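Long-range contacts in putative thioesterase (Novosphingobium aromaticivorans, PDB 3CJY), which is a putative acyl-CoA thioesterase of the HotDog clan that binds calcium and probably hydrolyses acyl thioesters, though its substrate is not established: residues Pro122-Pro127 against Arg165-Arg170; Gly218-Asp223 against Val238-Gln243. One frame throughout, in Å; residues are numbered along the deposited sequence.

Interaction 1: residues Pro122-Pro127 against Arg165-Arg170; sequences PPVPQP and RLWLRR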
ATOM      1  N   PRO A 122       5.478  19.830   1.653  1.00 15.88           N
ATOM      2  CA  PRO A 122       4.595  20.991   1.514  1.00 16.76           C
ATOM      3  C   PRO A 122       5.100  22.150   2.389  1.00 17.62           C
ATOM      4  O   PRO A 122       5.714  21.916   3.429  1.00 16.99           O
ATOM      5  CB  PRO A 122       3.247  20.475   2.019  1.00 16.27           C
ATOM      6  CG  PRO A 122       3.595  19.315   2.944  1.00 15.87           C
ATOM      7  CD  PRO A 122       4.824  18.701   2.342  1.00 15.71           C
ATOM      8  N   PRO A 123       4.848  23.397   1.961  1.00 19.70           N
ATOM      9  CA  PRO A 123       5.392  24.533   2.684  1.00 20.40           C
ATOM     10  C   PRO A 123       4.612  24.962   3.908  1.00 20.56           C
ATOM     11  O   PRO A 123       4.182  26.093   4.007  1.00 22.87           O
ATOM     12  CB  PRO A 123       5.387  25.634   1.626  1.00 21.19           C
ATOM     13  CG  PRO A 123       4.290  25.339   0.771  1.00 21.16           C
ATOM     14  CD  PRO A 123       4.170  23.806   0.719  1.00 18.82           C
ATOM     15  N   VAL A 124       4.522  24.086   4.874  1.00 18.65           N
ATOM     16  CA  VAL A 124       3.746  24.354   6.096  1.00 17.49           C
ATOM     17  C   VAL A 124       4.604  25.143   7.096  1.00 16.43           C
ATOM     18  O   VAL A 124       5.810  25.122   7.006  1.00 16.25           O
ATOM     19  CB  VAL A 124       3.250  23.047   6.740  1.00 18.19           C
ATOM     20  CG1 VAL A 124       2.459  22.195   5.749  1.00 18.81           C
ATOM     21  CG2 VAL A 124       4.396  22.209   7.306  1.00 18.03           C
ATOM     22  N   PRO A 125       3.992  25.835   8.068  1.00 15.73           N
ATOM     23  CA  PRO A 125       4.792  26.495   9.089  1.00 15.48           C
ATOM     24  C   PRO A 125       5.534  25.485   9.925  1.00 15.28           C
ATOM     25  O   PRO A 125       5.108  24.364  10.020  1.00 14.51           O
ATOM     26  CB  PRO A 125       3.740  27.228   9.975  1.00 16.55           C
ATOM     27  CG  PRO A 125       2.443  27.147   9.212  1.00 16.23           C
ATOM     28  CD  PRO A 125       2.555  25.891   8.353  1.00 17.52           C
ATOM     29  N   GLN A 126       6.656  25.888  10.485  1.00 14.58           N
ATOM     30  CA  GLN A 126       7.409  25.040  11.424  1.00 14.85           C
ATOM     31  C   GLN A 126       6.574  24.752  12.687  1.00 13.74           C
ATOM     32  O   GLN A 126       5.628  25.478  12.975  1.00 14.90           O
ATOM     33  CB  GLN A 126       8.761  25.677  11.744  1.00 14.63           C
ATOM     34  CG  GLN A 126       9.737  25.548  10.571  1.00 17.43           C
ATOM     35  CD  GLN A 126      10.372  24.167  10.510  1.00 16.22           C
ATOM     36  OE1 GLN A 126      11.206  23.844  11.370  1.00 18.35           O
ATOM     37  NE2 GLN A 126       9.969  23.328   9.523  1.00 18.71           N
ATOM     38  N   PRO A 127       6.930  23.713  13.446  1.00 13.92           N
ATOM     39  CA  PRO A 127       6.108  23.305  14.581  1.00 13.58           C
ATOM     40  C   PRO A 127       5.777  24.378  15.587  1.00 13.90           C
ATOM     41  O   PRO A 127       4.627  24.448  16.054  1.00 13.69           O
ATOM     42  CB  PRO A 127       6.925  22.203  15.225  1.00 14.02           C
ATOM     43  CG  PRO A 127       7.690  21.606  14.094  1.00 15.78           C
ATOM     44  CD  PRO A 127       7.987  22.715  13.161  1.00 13.41           C
ATOM     45  N   ARG A 165      -2.881  17.900   7.521  1.00 12.64           N
ATOM     46  CA  ARG A 165      -1.441  17.995   7.819  1.00 12.23           C
ATOM     47  C   ARG A 165      -1.225  18.337   9.282  1.00 11.79           C
ATOM     48  O   ARG A 165      -1.683  19.357   9.775  1.00 12.47           O
ATOM     49  CB  ARG A 165      -0.764  19.002   6.918  1.00 12.89           C
ATOM     50  CG  ARG A 165      -0.834  18.648   5.473  1.00 14.46           C
ATOM     51  CD  ARG A 165      -0.422  19.741   4.527  1.00 16.34           C
ATOM     52  NE  ARG A 165      -0.165  19.166   3.221  1.00 16.15           N
ATOM     53  CZ  ARG A 165      -0.350  19.785   2.075  1.00 17.30           C
ATOM     54  NH1 ARG A 165      -0.855  21.004   2.073  1.00 19.44           N
ATOM     55  NH2 ARG A 165      -0.058  19.166   0.945  1.00 19.31           N
ATOM     56  N   LEU A 166      -0.628  17.385   9.992  1.00 12.36           N
ATOM     57  CA  LEU A 166      -0.359  17.504  11.422  1.00 12.61           C
ATOM     58  C   LEU A 166       1.137  17.364  11.727  1.00 12.92           C
ATOM     59  O   LEU A 166       1.825  16.541  11.115  1.00 13.96           O
ATOM     60  CB  LEU A 166      -1.101  16.361  12.153  1.00 13.60           C
ATOM     61  CG  LEU A 166      -2.596  16.273  11.939  1.00 13.92           C
ATOM     62  CD1 LEU A 166      -3.085  15.001  12.694  1.00 12.73           C
ATOM     63  CD2 LEU A 166      -3.270  17.461  12.494  1.00 14.42           C
ATOM     64  N   TRP A 167       1.617  18.147  12.686  1.00 11.63           N
ATOM     65  CA  TRP A 167       2.918  17.924  13.278  1.00 11.70           C
ATOM     66  C   TRP A 167       2.680  16.979  14.467  1.00 11.99           C
ATOM     67  O   TRP A 167       1.840  17.233  15.351  1.00 11.75           O
ATOM     68  CB  TRP A 167       3.591  19.212  13.767  1.00 12.61           C
ATOM     69  CG  TRP A 167       4.170  20.075  12.717  1.00 11.63           C
ATOM     70  CD1 TRP A 167       3.705  21.287  12.317  1.00 12.20           C
ATOM     71  CD2 TRP A 167       5.328  19.809  11.932  1.00 11.11           C
ATOM     72  NE1 TRP A 167       4.517  21.810  11.355  1.00 13.48           N
ATOM     73  CE2 TRP A 167       5.503  20.911  11.062  1.00  8.61           C
ATOM     74  CE3 TRP A 167       6.222  18.764  11.854  1.00 12.46           C
ATOM     75  CZ2 TRP A 167       6.587  20.994  10.166  1.00 12.90           C
ATOM     76  CZ3 TRP A 167       7.282  18.842  10.958  1.00 14.24           C
ATOM     77  CH2 TRP A 167       7.456  19.940  10.139  1.00 11.20           C
ATOM     78  N   LEU A 168       3.448  15.904  14.504  1.00 12.24           N
ATOM     79  CA  LEU A 168       3.353  14.896  15.559  1.00 12.54           C
ATOM     80  C   LEU A 168       4.685  14.684  16.243  1.00 12.71           C
ATOM     81  O   LEU A 168       5.711  14.656  15.612  1.00 11.34           O
ATOM     82  CB  LEU A 168       2.913  13.534  14.996  1.00 12.87           C
ATOM     83  CG  LEU A 168       1.605  13.523  14.216  1.00 13.68           C
ATOM     84  CD1 LEU A 168       1.423  12.098  13.611  1.00 14.97           C
ATOM     85  CD2 LEU A 168       0.418  13.964  15.061  1.00 14.28           C
ATOM     86  N   ARG A 169       4.649  14.553  17.556  1.00 14.22           N
ATOM     87  CA  ARG A 169       5.870  14.310  18.299  1.00 14.51           C
ATOM     88  C   ARG A 169       5.571  13.421  19.491  1.00 14.93           C
ATOM     89  O   ARG A 169       4.653  13.731  20.295  1.00 15.64           O
ATOM     90  CB  ARG A 169       6.493  15.616  18.779  1.00 15.16           C
ATOM     91  CG  ARG A 169       7.834  15.330  19.479  1.00 18.30           C
ATOM     92  CD  ARG A 169       8.560  16.575  19.882  1.00 21.75           C
ATOM     93  NE  ARG A 169       7.847  17.440  20.819  1.00 23.92           N
ATOM     94  CZ  ARG A 169       8.330  18.634  21.189  1.00 27.87           C
ATOM     95  NH1 ARG A 169       9.498  19.042  20.713  1.00 29.98           N
ATOM     96  NH2 ARG A 169       7.663  19.431  22.025  1.00 28.76           N
ATOM     97  N   ARG A 170       6.317  12.332  19.593  1.00 14.94           N
ATOM     98  CA  ARG A 170       6.212  11.442  20.770  1.00 15.14           C
ATOM     99  C   ARG A 170       6.723  12.162  22.006  1.00 14.97           C
ATOM    100  O   ARG A 170       7.868  12.683  22.043  1.00 14.88           O
ATOM    101  CB  ARG A 170       6.974  10.135  20.588  1.00 16.08           C
ATOM    102  CG  ARG A 170       6.251   9.174  19.671  1.00 18.15           C
ATOM    103  CD  ARG A 170       7.024   8.004  19.353  1.00 21.58           C
ATOM    104  NE  ARG A 170       7.264   7.225  20.532  1.00 20.57           N
ATOM    105  CZ  ARG A 170       7.533   5.924  20.489  1.00 23.14           C
ATOM    106  NH1 ARG A 170       7.551   5.287  19.323  1.00 23.97           N
ATOM    107  NH2 ARG A 170       7.738   5.258  21.613  1.00 23.36           N
TER
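Val124 and Pro127 meet strand 163-170 through side chains: the backbones stay well apart, with CA atoms 8.4 Å apart for Val124 and Arg165 and 6.4 Å for Pro127 and Trp167. The loop lies over one side of a strand in what is, by family, probably the second unit of a double-hotdog protein. Trp167 buries more surface than any other residue here. Its NE1 donates to Pro125 O at 2.9 Å, the oxygen lying near the ring plane and the N-H in the carbonyl plane, with an angle of 153° at the hydrogen. This bond fixes the indole edge while Pro127 covers a face in a CH-pi contact: Pro127 CG is 3.8 Å from the centroid of the Trp167 six-membered ring, 14° off its normal. Val124 CG2 reaches Trp167 CZ2 obliquely at 3.8 Å. A leucine in place of Trp167 would probably leave the Pro125 carbonyl without its donor and the Pro127 ring without an aromatic face to rest on. At the other end, Arg165 runs extended from CG to NE, passing Val124 CG1, and its NE makes a salt bridge with Asp223 of the adjacent strand 220-230. Pro122 places CB over the centre of one face of this guanidinium, 3.7 Å from Arg165 CZ.

Interaction 2: residues Gly218-Asp223 against Val238-Gln243; sequences GWCLCD and VTLWDQ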
ATOM      1  N   GLY A 218      12.243  13.822  17.237  1.00 14.17           N
ATOM      2  CA  GLY A 218      11.715  15.103  16.869  1.00 14.67           C
ATOM      3  C   GLY A 218      10.339  15.073  16.256  1.00 14.15           C
ATOM      4  O   GLY A 218       9.620  14.099  16.358  1.00 14.41           O
ATOM      5  N   TRP A 219      10.007  16.207  15.682  1.00 13.02           N
ATOM      6  CA  TRP A 219       8.741  16.414  15.005  1.00 13.40           C
ATOM      7  C   TRP A 219       8.684  15.683  13.679  1.00 13.05           C
ATOM      8  O   TRP A 219       9.673  15.573  12.953  1.00 13.80           O
ATOM      9  CB  TRP A 219       8.503  17.888  14.736  1.00 12.84           C
ATOM     10  CG  TRP A 219       8.244  18.684  15.956  1.00 14.76           C
ATOM     11  CD1 TRP A 219       9.102  19.500  16.606  1.00 16.75           C
ATOM     12  CD2 TRP A 219       7.010  18.726  16.684  1.00 14.93           C
ATOM     13  NE1 TRP A 219       8.483  20.064  17.724  1.00 16.12           N
ATOM     14  CE2 TRP A 219       7.199  19.589  17.784  1.00 16.35           C
ATOM     15  CE3 TRP A 219       5.759  18.107  16.514  1.00 14.15           C
ATOM     16  CZ2 TRP A 219       6.168  19.885  18.683  1.00 15.67           C
ATOM     17  CZ3 TRP A 219       4.762  18.356  17.423  1.00 14.80           C
ATOM     18  CH2 TRP A 219       4.964  19.247  18.496  1.00 16.81           C
ATOM     19  N   CYS A 220       7.502  15.166  13.416  1.00 12.77           N
ATOM     20  CA  CYS A 220       7.220  14.490  12.151  1.00 12.70           C
ATOM     21  C   CYS A 220       6.020  15.190  11.492  1.00 12.30           C
ATOM     22  O   CYS A 220       4.993  15.415  12.166  1.00 11.79           O
ATOM     23  CB  CYS A 220       6.932  13.029  12.436  1.00 13.73           C
ATOM     24  SG  CYS A 220       6.382  12.099  10.964  1.00 16.86           S
ATOM     25  N   LEU A 221       6.166  15.597  10.230  1.00 11.91           N
ATOM     26  CA  LEU A 221       5.031  16.123   9.480  1.00 11.94           C
ATOM     27  C   LEU A 221       4.281  14.905   8.927  1.00 13.47           C
ATOM     28  O   LEU A 221       4.805  14.163   8.083  1.00 13.15           O
ATOM     29  CB  LEU A 221       5.465  17.038   8.350  1.00 13.07           C
ATOM     30  CG  LEU A 221       4.286  17.641   7.609  1.00 12.53           C
ATOM     31  CD1 LEU A 221       3.358  18.459   8.520  1.00 11.11           C
ATOM     32  CD2 LEU A 221       4.815  18.465   6.436  1.00 15.69           C
ATOM     33  N   CYS A 222       3.031  14.783   9.387  1.00 12.52           N
ATOM     34  CA  CYS A 222       2.101  13.705   9.031  1.00 13.52           C
ATOM     35  C   CYS A 222       1.161  14.338   7.990  1.00 13.14           C
ATOM     36  O   CYS A 222       0.218  15.069   8.298  1.00 14.28           O
ATOM     37  CB  CYS A 222       1.379  13.189  10.271  1.00 13.34           C
ATOM     38  SG  CYS A 222       0.116  11.968   9.903  1.00 15.71           S
ATOM     39  N   ASP A 223       1.485  14.054   6.735  1.00 13.60           N
ATOM     40  CA  ASP A 223       0.879  14.707   5.572  1.00 13.45           C
ATOM     41  C   ASP A 223      -0.040  13.750   4.822  1.00 14.40           C
ATOM     42  O   ASP A 223       0.427  12.924   4.054  1.00 13.31           O
ATOM     43  CB  ASP A 223       2.114  15.137   4.724  1.00 13.90           C
ATOM     44  CG  ASP A 223       1.780  15.913   3.473  1.00 16.26           C
ATOM     45  OD1 ASP A 223       0.644  16.366   3.317  1.00 13.42           O
ATOM     46  OD2 ASP A 223       2.722  16.057   2.648  1.00 16.86           O
ATOM     47  N   VAL A 238      -0.615   8.702   3.103  1.00 11.69           N
ATOM     48  CA  VAL A 238       0.187   9.551   4.036  1.00 12.88           C
ATOM     49  C   VAL A 238       1.665   9.540   3.694  1.00 13.26           C
ATOM     50  O   VAL A 238       2.206   8.522   3.237  1.00 12.85           O
ATOM     51  CB  VAL A 238       0.008   9.119   5.520  1.00 12.52           C
ATOM     52  CG1 VAL A 238       0.428   7.646   5.745  1.00 12.78           C
ATOM     53  CG2 VAL A 238       0.725  10.052   6.477  1.00 11.97           C
ATOM     54  N   THR A 239       2.278  10.710   3.834  1.00 12.48           N
ATOM     55  CA  THR A 239       3.733  10.870   3.726  1.00 12.18           C
ATOM     56  C   THR A 239       4.164  11.420   5.079  1.00 12.41           C
ATOM     57  O   THR A 239       3.512  12.317   5.644  1.00 12.65           O
ATOM     58  CB  THR A 239       4.155  11.821   2.599  1.00 12.15           C
ATOM     59  OG1 THR A 239       3.669  11.356   1.338  1.00 13.09           O
ATOM     60  CG2 THR A 239       5.676  11.975   2.516  1.00 12.59           C
ATOM     61  N   LEU A 240       5.214  10.800   5.594  1.00 12.33           N
ATOM     62  CA  LEU A 240       5.853  11.164   6.847  1.00 11.86           C
ATOM     63  C   LEU A 240       7.201  11.813   6.554  1.00 12.31           C
ATOM     64  O   LEU A 240       8.118  11.199   5.966  1.00 13.08           O
ATOM     65  CB  LEU A 240       6.015   9.945   7.743  1.00 14.03           C
ATOM     66  CG  LEU A 240       4.718   9.203   8.101  1.00 13.70           C
ATOM     67  CD1 LEU A 240       5.054   7.953   8.953  1.00 14.68           C
ATOM     68  CD2 LEU A 240       3.759  10.122   8.862  1.00 13.50           C
ATOM     69  N   TRP A 241       7.295  13.085   6.938  1.00 11.76           N
ATOM     70  CA  TRP A 241       8.505  13.847   6.792  1.00 12.00           C
ATOM     71  C   TRP A 241       9.126  14.195   8.130  1.00 12.10           C
ATOM     72  O   TRP A 241       8.425  14.306   9.164  1.00 12.72           O
ATOM     73  CB  TRP A 241       8.226  15.183   6.079  1.00 12.56           C
ATOM     74  CG  TRP A 241       7.301  15.158   4.915  1.00 12.75           C
ATOM     75  CD1 TRP A 241       5.926  15.213   4.956  1.00 14.59           C
ATOM     76  CD2 TRP A 241       7.665  15.200   3.516  1.00 12.62           C
ATOM     77  NE1 TRP A 241       5.422  15.230   3.681  1.00 12.67           N
ATOM     78  CE2 TRP A 241       6.468  15.219   2.781  1.00 12.74           C
ATOM     79  CE3 TRP A 241       8.894  15.153   2.815  1.00 14.25           C
ATOM     80  CZ2 TRP A 241       6.449  15.235   1.385  1.00 13.11           C
ATOM     81  CZ3 TRP A 241       8.855  15.183   1.409  1.00 13.60           C
ATOM     82  CH2 TRP A 241       7.648  15.196   0.725  1.00 13.01           C
ATOM     83  N   ASP A 242      10.441  14.460   8.136  1.00 13.26           N
ATOM     84  CA  ASP A 242      11.045  15.048   9.337  1.00 13.36           C
ATOM     85  C   ASP A 242      10.782  16.544   9.372  1.00 13.76           C
ATOM     86  O   ASP A 242      10.027  17.082   8.555  1.00 15.53           O
ATOM     87  CB  ASP A 242      12.528  14.724   9.540  1.00 13.91           C
ATOM     88  CG  ASP A 242      13.446  15.367   8.540  1.00 15.19           C
ATOM     89  OD1 ASP A 242      12.982  16.154   7.694  1.00 14.10           O
ATOM     90  OD2 ASP A 242      14.662  15.063   8.648  1.00 15.46           O
ATOM     91  N   GLN A 243      11.426  17.254  10.281  1.00 13.25           N
ATOM     92  CA  GLN A 243      11.138  18.691  10.400  1.00 13.40           C
ATOM     93  C   GLN A 243      11.840  19.552   9.334  1.00 14.55           C
ATOM     94  O   GLN A 243      11.554  20.726   9.147  1.00 16.22           O
ATOM     95  CB  GLN A 243      11.505  19.185  11.822  1.00 13.25           C
ATOM     96  CG  GLN A 243      11.057  20.610  12.120  1.00 14.92           C
ATOM     97  CD  GLN A 243      11.436  21.092  13.516  1.00 13.04           C
ATOM     98  OE1 GLN A 243      11.676  20.297  14.410  1.00 18.19           O
ATOM     99  NE2 GLN A 243      11.506  22.415  13.697  1.00 13.75           N
TER
HETATM  100  O   HOH W   1      12.377  15.751  12.841  1.00 14.05           O
HETATM  101  O   HOH W   2      12.400  17.692  14.976  1.00 16.48           O
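Trp241 and Asp223, the two residues with most surface buried here, are joined by a diagonal side-chain hydrogen bond between the strands. Trp241 NE1 donates to the anti lone pair of Asp223 OD2 at 3.0 Å, with the oxygen near the indole plane and an N-H angle of 156°. Asp223 and Trp241 project from the same face of the sheet, the carboxylate plane turned 31° from the ring. The other oxygen, Asp223 OD1, forms a salt bridge with Arg165, a grip from two strands that would probably favour the charged form. Beside the indole, Leu221 points the same way and sets CD2 3.7 Å from Trp241 CD1. On the opposite face, Cys222 CB meets Leu240 CD2 at 4.1 Å, and helix 178-185 packs on Leu240.

Trp219 is next in buried area: Gln243 OE1 approaches its ring edge, 3.5 Å from Trp219 CD1, while Gln243 NE2 hydrogen-bonds Gln126 OE1. Two waters bridge the ends: one joins Trp219 O to Gln243 N, the other Trp219 N to Gln243 OE1.

Paired backbone bonds link Leu221 with Trp241 and Asp223 with Thr239, while Cys222 faces Leu240 as a non-hydrogen-bonded pair. The axes of strands 220-223 and 238-241 approach to 4.8 Å at 167°, an antiparallel pairing; being consecutive in the chain, 220-230 and 233-241 form a beta hairpin of the curved sheet that wraps a helix in the hotdog fold.

From the N terminus, interaction 1 comes first: the loop after strand 116-117 meets strand 163-170, closing a span of 37 residues that includes strand 149-153. Interaction 2 follows in series, neither nested nor crossed, and closes the shorter span of 14 residues between 218-223 and 238-243, the hairpin of strands 220-230 and 233-241. The two centres lie about 6 Å apart because strands 163-170 and 220-230 are neighbours, with a probable hydrogen bond from Cys222 N to Leu166 O at 2.7 Å. The loop also reaches beyond strand 163-170: Gln126 OE1 and Gln243 NE2, 2.7 Å apart, tie it to the residues just after the hairpin's second strand.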